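Local coordinates for protein BtGH115A (Bacteroides thetaiotaomicron, PDB 5BY3) that is a family 115 glycoside hydrolase, a 4-O-methyl-alpha-glucuronidase that acts on decorated arabinogalactans, at residues S130-W135 against F200-R205; G164-D169 against T210-M215; W365-Y370 against V390-S395. All coordinates share one frame; numbering follows the deposited sequence.

Interaction 1: S130-W135 against F200-R205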
loop_
_atom_site.group_PDB
_atom_site.type_symbol
_atom_site.label_atom_id
_atom_site.label_comp_id
_atom_site.label_asym_id
_atom_site.label_seq_id
_atom_site.Cartn_x
_atom_site.Cartn_y
_atom_site.Cartn_z
ATOM N N SER A 130 -4.423 -5.658 -18.817
ATOM C CA SER A 130 -4.243 -5.391 -17.392
ATOM C C SER A 130 -2.747 -5.206 -17.038
ATOM O O SER A 130 -1.884 -5.884 -17.621
ATOM C CB SER A 130 -4.835 -6.568 -16.593
ATOM O OG SER A 130 -4.273 -6.731 -15.294
ATOM N N PRO A 131 -2.436 -4.304 -16.073
ATOM C CA PRO A 131 -1.123 -4.322 -15.393
ATOM C C PRO A 131 -0.643 -5.712 -14.933
ATOM O O PRO A 131 0.568 -5.955 -14.892
ATOM C CB PRO A 131 -1.362 -3.443 -14.155
ATOM C CG PRO A 131 -2.344 -2.422 -14.646
ATOM C CD PRO A 131 -3.230 -3.119 -15.666
ATOM N N TRP A 132 -1.575 -6.600 -14.606
ATOM C CA TRP A 132 -1.256 -7.908 -14.064
ATOM C C TRP A 132 -1.331 -9.061 -15.098
ATOM O O TRP A 132 -1.320 -10.252 -14.722
ATOM C CB TRP A 132 -2.171 -8.170 -12.890
ATOM C CG TRP A 132 -2.214 -7.018 -11.956
ATOM C CD1 TRP A 132 -3.100 -6.010 -11.957
ATOM C CD2 TRP A 132 -1.286 -6.742 -10.911
ATOM N NE1 TRP A 132 -2.801 -5.108 -10.954
ATOM C CE2 TRP A 132 -1.684 -5.539 -10.306
ATOM C CE3 TRP A 132 -0.151 -7.400 -10.434
ATOM C CZ2 TRP A 132 -1.010 -4.989 -9.234
ATOM C CZ3 TRP A 132 0.529 -6.862 -9.366
ATOM C CH2 TRP A 132 0.099 -5.662 -8.770
ATOM N N GLU A 133 -1.441 -8.678 -16.376
ATOM C CA GLU A 133 -1.234 -9.527 -17.550
ATOM C C GLU A 133 -0.254 -10.669 -17.266
ATOM O O GLU A 133 -0.579 -11.853 -17.407
ATOM C CB GLU A 133 -0.711 -8.623 -18.680
ATOM C CG GLU A 133 -0.153 -9.292 -19.928
ATOM C CD GLU A 133 1.354 -9.415 -19.935
ATOM O OE1 GLU A 133 2.069 -8.420 -19.660
ATOM O OE2 GLU A 133 1.825 -10.530 -20.253
ATOM N N TRP A 134 0.943 -10.305 -16.844
ATOM C CA TRP A 134 1.939 -11.279 -16.480
ATOM C C TRP A 134 1.911 -11.594 -14.985
ATOM O O TRP A 134 2.022 -12.777 -14.619
ATOM C CB TRP A 134 3.324 -10.808 -16.899
ATOM C CG TRP A 134 4.336 -11.939 -16.844
ATOM C CD1 TRP A 134 4.539 -12.929 -17.788
ATOM C CD2 TRP A 134 5.277 -12.186 -15.789
ATOM N NE1 TRP A 134 5.546 -13.765 -17.368
ATOM C CE2 TRP A 134 6.014 -13.344 -16.151
ATOM C CE3 TRP A 134 5.578 -11.529 -14.589
ATOM C CZ2 TRP A 134 7.027 -13.867 -15.351
ATOM C CZ3 TRP A 134 6.585 -12.047 -13.780
ATOM C CH2 TRP A 134 7.300 -13.219 -14.166
ATOM N N TRP A 135 1.757 -10.550 -14.150
ATOM C CA TRP A 135 2.011 -10.639 -12.709
ATOM C C TRP A 135 0.890 -11.333 -11.908
ATOM O O TRP A 135 1.106 -11.821 -10.775
ATOM C CB TRP A 135 2.359 -9.261 -12.123
ATOM C CG TRP A 135 3.848 -8.898 -12.263
ATOM C CD1 TRP A 135 4.450 -8.170 -13.293
ATOM C CD2 TRP A 135 4.906 -9.273 -11.375
ATOM N NE1 TRP A 135 5.799 -8.073 -13.065
ATOM C CE2 TRP A 135 6.106 -8.730 -11.897
ATOM C CE3 TRP A 135 4.959 -10.013 -10.172
ATOM C CZ2 TRP A 135 7.335 -8.920 -11.275
ATOM C CZ3 TRP A 135 6.176 -10.188 -9.545
ATOM C CH2 TRP A 135 7.363 -9.658 -10.113
ATOM N N PHE A 200 9.919 -3.698 -13.230
ATOM C CA PHE A 200 9.807 -2.422 -13.915
ATOM C C PHE A 200 8.703 -2.367 -14.968
ATOM O O PHE A 200 8.034 -1.310 -15.098
ATOM C CB PHE A 200 11.139 -1.935 -14.469
ATOM C CG PHE A 200 12.289 -1.943 -13.481
ATOM C CD1 PHE A 200 12.099 -1.722 -12.125
ATOM C CD2 PHE A 200 13.593 -2.148 -13.938
ATOM C CE1 PHE A 200 13.177 -1.728 -11.253
ATOM C CE2 PHE A 200 14.682 -2.170 -13.059
ATOM C CZ PHE A 200 14.470 -1.947 -11.721
ATOM N N GLU A 201 8.455 -3.482 -15.676
ATOM C CA GLU A 201 7.229 -3.579 -16.514
ATOM C C GLU A 201 5.969 -3.300 -15.698
ATOM O O GLU A 201 5.041 -2.621 -16.143
ATOM C CB GLU A 201 7.011 -4.992 -17.048
ATOM C CG GLU A 201 7.849 -5.425 -18.212
ATOM C CD GLU A 201 7.597 -6.878 -18.597
ATOM O OE1 GLU A 201 6.597 -7.511 -18.168
ATOM O OE2 GLU A 201 8.427 -7.390 -19.345
ATOM N N LEU A 202 5.919 -3.890 -14.512
ATOM C CA LEU A 202 4.748 -3.761 -13.681
ATOM C C LEU A 202 4.593 -2.302 -13.301
ATOM O O LEU A 202 3.470 -1.789 -13.356
ATOM C CB LEU A 202 4.831 -4.674 -12.462
ATOM C CG LEU A 202 3.753 -4.623 -11.386
ATOM C CD1 LEU A 202 2.360 -4.859 -11.929
ATOM C CD2 LEU A 202 4.098 -5.657 -10.325
ATOM N N LEU A 203 5.708 -1.632 -12.972
ATOM C CA LEU A 203 5.647 -0.228 -12.529
ATOM C C LEU A 203 5.256 0.676 -13.662
ATOM O O LEU A 203 4.419 1.546 -13.494
ATOM C CB LEU A 203 6.957 0.233 -11.909
ATOM C CG LEU A 203 7.395 -0.479 -10.628
ATOM C CD1 LEU A 203 8.774 0.016 -10.226
ATOM C CD2 LEU A 203 6.399 -0.327 -9.485
ATOM N N LEU A 204 5.816 0.428 -14.840
ATOM C CA LEU A 204 5.408 1.143 -16.054
ATOM C C LEU A 204 3.912 1.030 -16.300
ATOM O O LEU A 204 3.206 2.047 -16.465
ATOM C CB LEU A 204 6.203 0.634 -17.264
ATOM C CG LEU A 204 7.712 0.963 -17.396
ATOM C CD1 LEU A 204 8.242 0.760 -18.811
ATOM C CD2 LEU A 204 8.063 2.367 -16.926
ATOM N N ARG A 205 3.408 -0.205 -16.257
ATOM C CA ARG A 205 1.986 -0.443 -16.518
ATOM C C ARG A 205 1.104 0.174 -15.434
ATOM O O ARG A 205 -0.069 0.460 -15.694
ATOM C CB ARG A 205 1.705 -1.932 -16.601
ATOM C CG ARG A 205 2.203 -2.609 -17.841
ATOM C CD ARG A 205 1.629 -4.036 -17.833
ATOM N NE ARG A 205 2.141 -4.934 -18.878
ATOM C CZ ARG A 205 1.929 -4.778 -20.184
ATOM N NH1 ARG A 205 1.250 -3.722 -20.644
ATOM N NH2 ARG A 205 2.430 -5.660 -21.049
HETATM O O HOH W 1 3.629 -7.265 -17.692
#

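Interaction 2: G164-D169 against T210-M215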
loop_
_atom_site.group_PDB
_atom_site.type_symbol
_atom_site.label_atom_id
_atom_site.label_comp_id
_atom_site.label_asym_id
_atom_site.label_seq_id
_atom_site.Cartn_x
_atom_site.Cartn_y
_atom_site.Cartn_z
ATOM N N GLY A 164 5.803 4.955 -6.230
ATOM C CA GLY A 164 6.598 3.772 -6.368
ATOM C C GLY A 164 6.343 2.815 -5.269
ATOM O O GLY A 164 5.505 3.063 -4.388
ATOM N N ILE A 165 7.103 1.725 -5.331
ATOM C CA ILE A 165 6.996 0.655 -4.376
ATOM C C ILE A 165 8.342 0.360 -3.761
ATOM O O ILE A 165 9.388 0.653 -4.332
ATOM C CB ILE A 165 6.432 -0.636 -5.053
ATOM C CG1 ILE A 165 7.491 -1.305 -5.968
ATOM C CG2 ILE A 165 5.082 -0.343 -5.742
ATOM C CD1 ILE A 165 7.105 -2.676 -6.505
ATOM N N PHE A 166 8.284 -0.281 -2.610
ATOM C CA PHE A 166 9.414 -0.798 -1.898
ATOM C C PHE A 166 9.270 -2.344 -1.711
ATOM O O PHE A 166 8.432 -2.775 -0.938
ATOM C CB PHE A 166 9.476 -0.010 -0.540
ATOM C CG PHE A 166 10.534 -0.497 0.446
ATOM C CD1 PHE A 166 11.718 -1.130 0.018
ATOM C CD2 PHE A 166 10.345 -0.298 1.820
ATOM C CE1 PHE A 166 12.676 -1.570 0.935
ATOM C CE2 PHE A 166 11.297 -0.732 2.737
ATOM C CZ PHE A 166 12.483 -1.347 2.289
ATOM N N ILE A 167 10.066 -3.173 -2.410
ATOM C CA ILE A 167 10.092 -4.595 -2.083
ATOM C C ILE A 167 10.854 -4.739 -0.751
ATOM O O ILE A 167 12.011 -4.323 -0.664
ATOM C CB ILE A 167 10.713 -5.508 -3.177
ATOM C CG1 ILE A 167 9.804 -5.744 -4.372
ATOM C CG2 ILE A 167 10.926 -6.919 -2.642
ATOM C CD1 ILE A 167 9.327 -4.516 -5.083
ATOM N N ASN A 168 10.189 -5.324 0.254
ATOM C CA ASN A 168 10.673 -5.444 1.649
ATOM C C ASN A 168 10.134 -6.707 2.257
ATOM O O ASN A 168 9.163 -7.245 1.758
ATOM C CB ASN A 168 10.128 -4.272 2.482
ATOM C CG ASN A 168 10.887 -4.041 3.783
ATOM O OD1 ASN A 168 12.102 -4.248 3.868
ATOM N ND2 ASN A 168 10.183 -3.541 4.785
ATOM N N ASP A 169 10.727 -7.192 3.345
ATOM C CA ASP A 169 10.228 -8.424 3.985
ATOM C C ASP A 169 10.107 -9.610 2.999
ATOM O O ASP A 169 9.213 -10.485 3.124
ATOM C CB ASP A 169 8.902 -8.148 4.712
ATOM C CG ASP A 169 9.030 -7.047 5.786
ATOM O OD1 ASP A 169 9.935 -7.140 6.667
ATOM O OD2 ASP A 169 8.218 -6.083 5.755
ATOM N N THR A 210 9.169 5.121 -9.598
ATOM C CA THR A 210 10.167 5.024 -8.530
ATOM C C THR A 210 10.240 3.594 -7.936
ATOM O O THR A 210 9.252 2.890 -7.916
ATOM C CB THR A 210 9.831 6.071 -7.442
ATOM O OG1 THR A 210 9.730 7.375 -8.043
ATOM C CG2 THR A 210 10.841 6.087 -6.340
ATOM N N TYR A 211 11.402 3.181 -7.446
ATOM C CA TYR A 211 11.591 1.858 -6.861
ATOM C C TYR A 211 12.556 1.937 -5.703
ATOM O O TYR A 211 13.585 2.582 -5.817
ATOM C CB TYR A 211 12.151 0.897 -7.925
ATOM C CG TYR A 211 12.431 -0.546 -7.498
ATOM C CD1 TYR A 211 11.527 -1.266 -6.727
ATOM C CD2 TYR A 211 13.590 -1.206 -7.937
ATOM C CE1 TYR A 211 11.795 -2.572 -6.351
ATOM C CE2 TYR A 211 13.847 -2.505 -7.597
ATOM C CZ TYR A 211 12.952 -3.198 -6.796
ATOM O OH TYR A 211 13.220 -4.521 -6.437
ATOM N N TRP A 212 12.201 1.305 -4.587
ATOM C CA TRP A 212 13.145 1.038 -3.515
ATOM C C TRP A 212 13.399 -0.461 -3.567
ATOM O O TRP A 212 12.530 -1.238 -3.232
ATOM C CB TRP A 212 12.581 1.426 -2.145
ATOM C CG TRP A 212 12.369 2.906 -1.890
ATOM C CD1 TRP A 212 12.544 3.963 -2.770
ATOM C CD2 TRP A 212 11.896 3.487 -0.672
ATOM N NE1 TRP A 212 12.240 5.158 -2.149
ATOM C CE2 TRP A 212 11.823 4.893 -0.872
ATOM C CE3 TRP A 212 11.546 2.960 0.584
ATOM C CZ2 TRP A 212 11.415 5.758 0.136
ATOM C CZ3 TRP A 212 11.137 3.815 1.575
ATOM C CH2 TRP A 212 11.083 5.186 1.361
ATOM N N PRO A 213 14.596 -0.877 -4.017
ATOM C CA PRO A 213 14.885 -2.305 -4.233
ATOM C C PRO A 213 14.904 -3.082 -2.928
ATOM O O PRO A 213 15.003 -2.452 -1.888
ATOM C CB PRO A 213 16.286 -2.271 -4.831
ATOM C CG PRO A 213 16.917 -1.041 -4.231
ATOM C CD PRO A 213 15.807 -0.036 -4.170
ATOM N N ALA A 214 14.804 -4.422 -2.982
ATOM C CA ALA A 214 14.985 -5.318 -1.785
ATOM C C ALA A 214 16.333 -5.069 -1.180
ATOM O O ALA A 214 17.294 -4.817 -1.910
ATOM C CB ALA A 214 14.902 -6.788 -2.176
HETATM N N MSE A 215 16.435 -5.186 0.135
HETATM C CA MSE A 215 17.641 -4.740 0.828
HETATM C C MSE A 215 17.842 -5.455 2.118
HETATM O O MSE A 215 18.711 -5.088 2.916
HETATM C CB MSE A 215 17.570 -3.206 1.051
HETATM C CG MSE A 215 16.343 -2.631 1.773
HETATM SE SE MSE A 215 16.216 -3.162 3.672
HETATM C CE MSE A 215 17.139 -1.653 4.552
HETATM O O HOH W 2 13.825 -5.217 1.488
#

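Interaction 3: W365-Y370 against V390-S395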
loop_
_atom_site.group_PDB
_atom_site.type_symbol
_atom_site.label_atom_id
_atom_site.label_comp_id
_atom_site.label_asym_id
_atom_site.label_seq_id
_atom_site.Cartn_x
_atom_site.Cartn_y
_atom_site.Cartn_z
ATOM N N TRP A 365 6.821 11.882 5.213
ATOM C CA TRP A 365 6.094 11.394 6.378
ATOM C C TRP A 365 5.815 9.889 6.291
ATOM O O TRP A 365 5.862 9.283 5.204
ATOM C CB TRP A 365 4.848 12.252 6.593
ATOM C CG TRP A 365 5.211 13.713 6.481
ATOM C CD1 TRP A 365 4.797 14.605 5.522
ATOM C CD2 TRP A 365 6.129 14.426 7.325
ATOM N NE1 TRP A 365 5.372 15.838 5.736
ATOM C CE2 TRP A 365 6.194 15.760 6.835
ATOM C CE3 TRP A 365 6.886 14.076 8.454
ATOM C CZ2 TRP A 365 6.984 16.740 7.445
ATOM C CZ3 TRP A 365 7.679 15.060 9.058
ATOM C CH2 TRP A 365 7.723 16.361 8.550
ATOM N N CYS A 366 5.572 9.293 7.451
ATOM C CA CYS A 366 5.418 7.854 7.548
ATOM C C CYS A 366 4.117 7.450 8.208
ATOM O O CYS A 366 3.635 8.157 9.081
ATOM C CB CYS A 366 6.584 7.290 8.333
ATOM S SG CYS A 366 8.059 7.435 7.339
ATOM N N ASP A 367 3.546 6.319 7.785
ATOM C CA ASP A 367 2.414 5.744 8.507
ATOM C C ASP A 367 2.989 4.952 9.687
ATOM O O ASP A 367 4.191 4.852 9.785
ATOM C CB ASP A 367 1.555 4.887 7.575
ATOM C CG ASP A 367 2.166 3.494 7.283
ATOM O OD1 ASP A 367 3.284 3.130 7.753
ATOM O OD2 ASP A 367 1.485 2.742 6.576
ATOM N N ASP A 368 2.140 4.385 10.557
ATOM C CA ASP A 368 2.601 3.710 11.771
ATOM C C ASP A 368 2.761 2.200 11.527
ATOM O O ASP A 368 2.677 1.392 12.446
ATOM C CB ASP A 368 1.608 3.987 12.900
ATOM C CG ASP A 368 0.186 3.406 12.631
ATOM O OD1 ASP A 368 -0.117 2.908 11.516
ATOM O OD2 ASP A 368 -0.640 3.436 13.572
ATOM N N ASN A 369 2.950 1.850 10.263
ATOM C CA ASN A 369 3.111 0.493 9.797
ATOM C C ASN A 369 1.802 -0.262 9.646
ATOM O O ASN A 369 1.801 -1.366 9.085
ATOM C CB ASN A 369 4.108 -0.307 10.667
ATOM C CG ASN A 369 5.376 0.480 11.003
ATOM O OD1 ASN A 369 5.719 0.647 12.189
ATOM N ND2 ASN A 369 6.070 0.956 9.982
ATOM N N TYR A 370 0.703 0.309 10.156
ATOM C CA TYR A 370 -0.614 -0.299 10.010
ATOM C C TYR A 370 -1.563 0.609 9.238
ATOM O O TYR A 370 -2.796 0.520 9.377
ATOM C CB TYR A 370 -1.132 -0.787 11.357
ATOM C CG TYR A 370 -0.206 -1.822 12.021
ATOM C CD1 TYR A 370 1.031 -1.459 12.554
ATOM C CD2 TYR A 370 -0.567 -3.186 12.100
ATOM C CE1 TYR A 370 1.869 -2.407 13.138
ATOM C CE2 TYR A 370 0.274 -4.149 12.686
ATOM C CZ TYR A 370 1.479 -3.757 13.194
ATOM O OH TYR A 370 2.309 -4.680 13.756
ATOM N N VAL A 390 5.042 10.623 1.417
ATOM C CA VAL A 390 4.579 9.614 2.379
ATOM C C VAL A 390 5.059 8.210 2.003
ATOM O O VAL A 390 5.060 7.835 0.813
ATOM C CB VAL A 390 3.036 9.671 2.649
ATOM C CG1 VAL A 390 2.201 9.230 1.448
ATOM C CG2 VAL A 390 2.664 8.891 3.907
ATOM N N TYR A 391 5.506 7.495 3.040
ATOM C CA TYR A 391 5.903 6.121 3.005
ATOM C C TYR A 391 4.814 5.388 3.783
ATOM O O TYR A 391 4.667 5.603 4.994
ATOM C CB TYR A 391 7.269 5.947 3.670
ATOM C CG TYR A 391 7.702 4.510 3.940
ATOM C CD1 TYR A 391 7.506 3.468 2.981
ATOM C CD2 TYR A 391 8.344 4.184 5.138
ATOM C CE1 TYR A 391 7.927 2.148 3.245
ATOM C CE2 TYR A 391 8.765 2.867 5.403
ATOM C CZ TYR A 391 8.547 1.855 4.469
ATOM O OH TYR A 391 8.963 0.566 4.769
ATOM N N TYR A 392 4.057 4.544 3.057
ATOM C CA TYR A 392 2.867 3.830 3.536
ATOM C C TYR A 392 3.086 2.316 3.491
ATOM O O TYR A 392 3.815 1.834 2.618
ATOM C CB TYR A 392 1.666 4.196 2.665
ATOM C CG TYR A 392 0.279 3.967 3.291
ATOM C CD1 TYR A 392 -0.316 4.933 4.090
ATOM C CD2 TYR A 392 -0.445 2.800 3.042
ATOM C CE1 TYR A 392 -1.580 4.737 4.637
ATOM C CE2 TYR A 392 -1.705 2.601 3.575
ATOM C CZ TYR A 392 -2.265 3.579 4.372
ATOM O OH TYR A 392 -3.511 3.407 4.909
ATOM N N HIS A 393 2.450 1.584 4.413
ATOM C CA HIS A 393 2.598 0.132 4.515
ATOM C C HIS A 393 1.324 -0.619 4.179
ATOM O O HIS A 393 0.290 -0.350 4.782
ATOM C CB HIS A 393 3.017 -0.289 5.934
ATOM C CG HIS A 393 4.454 -0.041 6.251
ATOM N ND1 HIS A 393 4.938 1.205 6.602
ATOM C CD2 HIS A 393 5.512 -0.882 6.299
ATOM C CE1 HIS A 393 6.233 1.120 6.845
ATOM N NE2 HIS A 393 6.607 -0.137 6.670
ATOM N N VAL A 394 1.400 -1.558 3.237
ATOM C CA VAL A 394 0.358 -2.624 3.122
ATOM C C VAL A 394 0.926 -3.997 3.523
ATOM O O VAL A 394 0.265 -5.017 3.422
ATOM C CB VAL A 394 -0.349 -2.699 1.735
ATOM C CG1 VAL A 394 -1.165 -1.430 1.456
ATOM C CG2 VAL A 394 0.641 -2.993 0.623
ATOM N N SER A 395 2.162 -3.977 4.022
ATOM C CA SER A 395 2.855 -5.164 4.538
ATOM C C SER A 395 3.865 -4.747 5.631
ATOM O O SER A 395 4.430 -3.664 5.573
ATOM C CB SER A 395 3.527 -5.913 3.386
ATOM O OG SER A 395 4.303 -6.974 3.883
HETATM O O HOH W 3 6.005 4.375 7.314
#

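Interaction 1: S130-W135 against F200-R205
Pro131 and Arg205 mark the closest approach of the two backbones, their CA atoms 5.1 Å apart, where a loop meets the last turn of helix 193-205. Segment 130-135 opens with a type I beta turn from Ser130 to Glu133. An ST turn fixes the start of that turn, Trp132 N donating to Ser130 OG at 2.8 Å; the hydroxyl is also hydrogen-bonded to Glu473. Pro131, with its restricted phi, suits the second position. Leu202 fills the space between two indoles. With CG anti to the backbone N (chi1 175°), its forked end turns to the loop: CD1 sits over the six-membered ring of Trp132, 3.9 Å from the centroid, while CD2 stands almost on the normal of the five-membered ring of Trp135, 3.7 Å from that centroid. Trp134 CZ3 covers the other face of Trp135. This contact lays the loop following helix 113-126 on the helix that leads into strand 210-212 of the TIM-barrel domain. Both indole nitrogens are used, Trp132 NE1 by Glu445 and Trp135 NE1 by Arg198 O. At the polar side, Arg205 runs extended past Pro131, CD lying 3.7 Å from Pro131 O, to reach Glu133. The salt bridge joins Arg205 NH2 to Glu133 OE1 at 3.1 Å; as a hydrogen bond it is weak, bent to 126°, and the carboxylate and guanidinium planes stand 78° apart. A water donates to Glu133 OE1 and Glu201 OE1 and accepts from Arg205 NE. Arg49 pairs with both glutamates, which would offset their mutual repulsion, and Asp50 takes Arg205 NH1.

Interaction 2: G164-D169 against T210-M215
Thr210 lies beside Gly164, with Thr210 O only 3.2 Å from Gly164 CA; a side chain on the glycine would run into that carbonyl, so the smallest residue suits. Tyr211 pairs with Ile165, their CB atoms on the same face of the sheet, and its ring leans back toward the neighbouring strand. At the ring edge, Tyr211 CE1 lies 3.4 Å from Ile167 CD1, an apolar methyl against an aromatic rim. Trp212 N donates to Ile165 O at 2.9 Å, nearly straight at 173° and in the carbonyl plane. Its carbonyl receives a weak bond from Ile167 N, 3.2 Å from Trp212 O. On the opposite face of the sheet from Tyr211, Trp212 presents an indole edge to the face of Phe166: Trp212 CE3 comes 3.6 Å from Phe166 CG, and the planes stand at 60°. Replacing Phe166 by an alanine would probably open a gap beside the indole edge and leave Trp212 freer to turn. Pro213 places its CA over the Tyr211 ring and its carbonyl near the rim of Phe166. Ala214 CA makes a CA-H...O contact of 3.3 Å with Ile167 O, and its CB packs on Ile167 CG2, where a small apolar group suits. In Met215, a selenomethionine, chi1 of 55°, CG between the backbone N and the carbonyl carbon, sets CG at the edge of Phe166, 3.9 Å from CE1; its N donates to a water 3.0 Å from Ile167 O. Strands 162-166 and 210-212, parallel neighbours joined by a connection including helices 174-182 and 193-205, make this a beta-alpha-beta crossover of the TIM barrel.

Interaction 3: W365-Y370 against V390-S395
Asp367 and His393 meet through two bonds just beyond two paired parallel strands. His393 ND1 donates to Asp367 OD1 at 2.8 Å, on the syn side of a carboxylate 20° from the imidazole plane. His393 N donates to Asp367 OD2 at 2.6 Å from above the carboxylate plane, gripping backbone and ring together. A bidentate acceptor suits this place, and chi1 of 77°, with CG between the backbone N and carbonyl carbon, swings it across to the histidine. OD1 takes a further bond from Asn369 N at 2.8 Å, an Asx turn. Asn369 ND2 lies over one face of the imidazole, 3.1 Å from His393 CE1, and is itself hydrogen-bonded outside the two segments. In the backbone ladder, Tyr391 N donates to Trp365 O at 2.8 Å, and Tyr391 O accepts from Asp367 N at 3.1 Å. A water 3.0 Å from Asp367 OD1 can also donate to Tyr391 O, though more acceptors than protons are in reach. Cys366 SG rests at the edge of the Tyr391 ring, whose hydroxyl bonds to Asn433. Strands 362-366 and 388-393 with helix 379-383 form a beta-alpha-beta unit, this network standing at their C-terminal ends, where TIM barrels carry active sites.

In the fold
Interactions 2 and 3 belong to the same parallel barrel sheet, their centres 13 Å apart, and meet inside it: Phe166 CE2 lies 3.4 Å from Tyr391 OH, and Trp212 CZ3 lies 3.9 Å from Tyr391 CD1. Interaction 1 backs onto interaction 2 through helix 193-205, where Phe200 CE1 comes 3.4 Å from Tyr211 CD2 and Leu203 packs on Ile165. Interactions 1 and 3 do not touch, their nearest atoms being about 10 Å apart. Each of the three has a side chain within about 12 Å of the nickel ion bound at Leu404 and Asp436: about 9 Å for Asn168, about 11 Å for His393 and about 12 Å for Trp135.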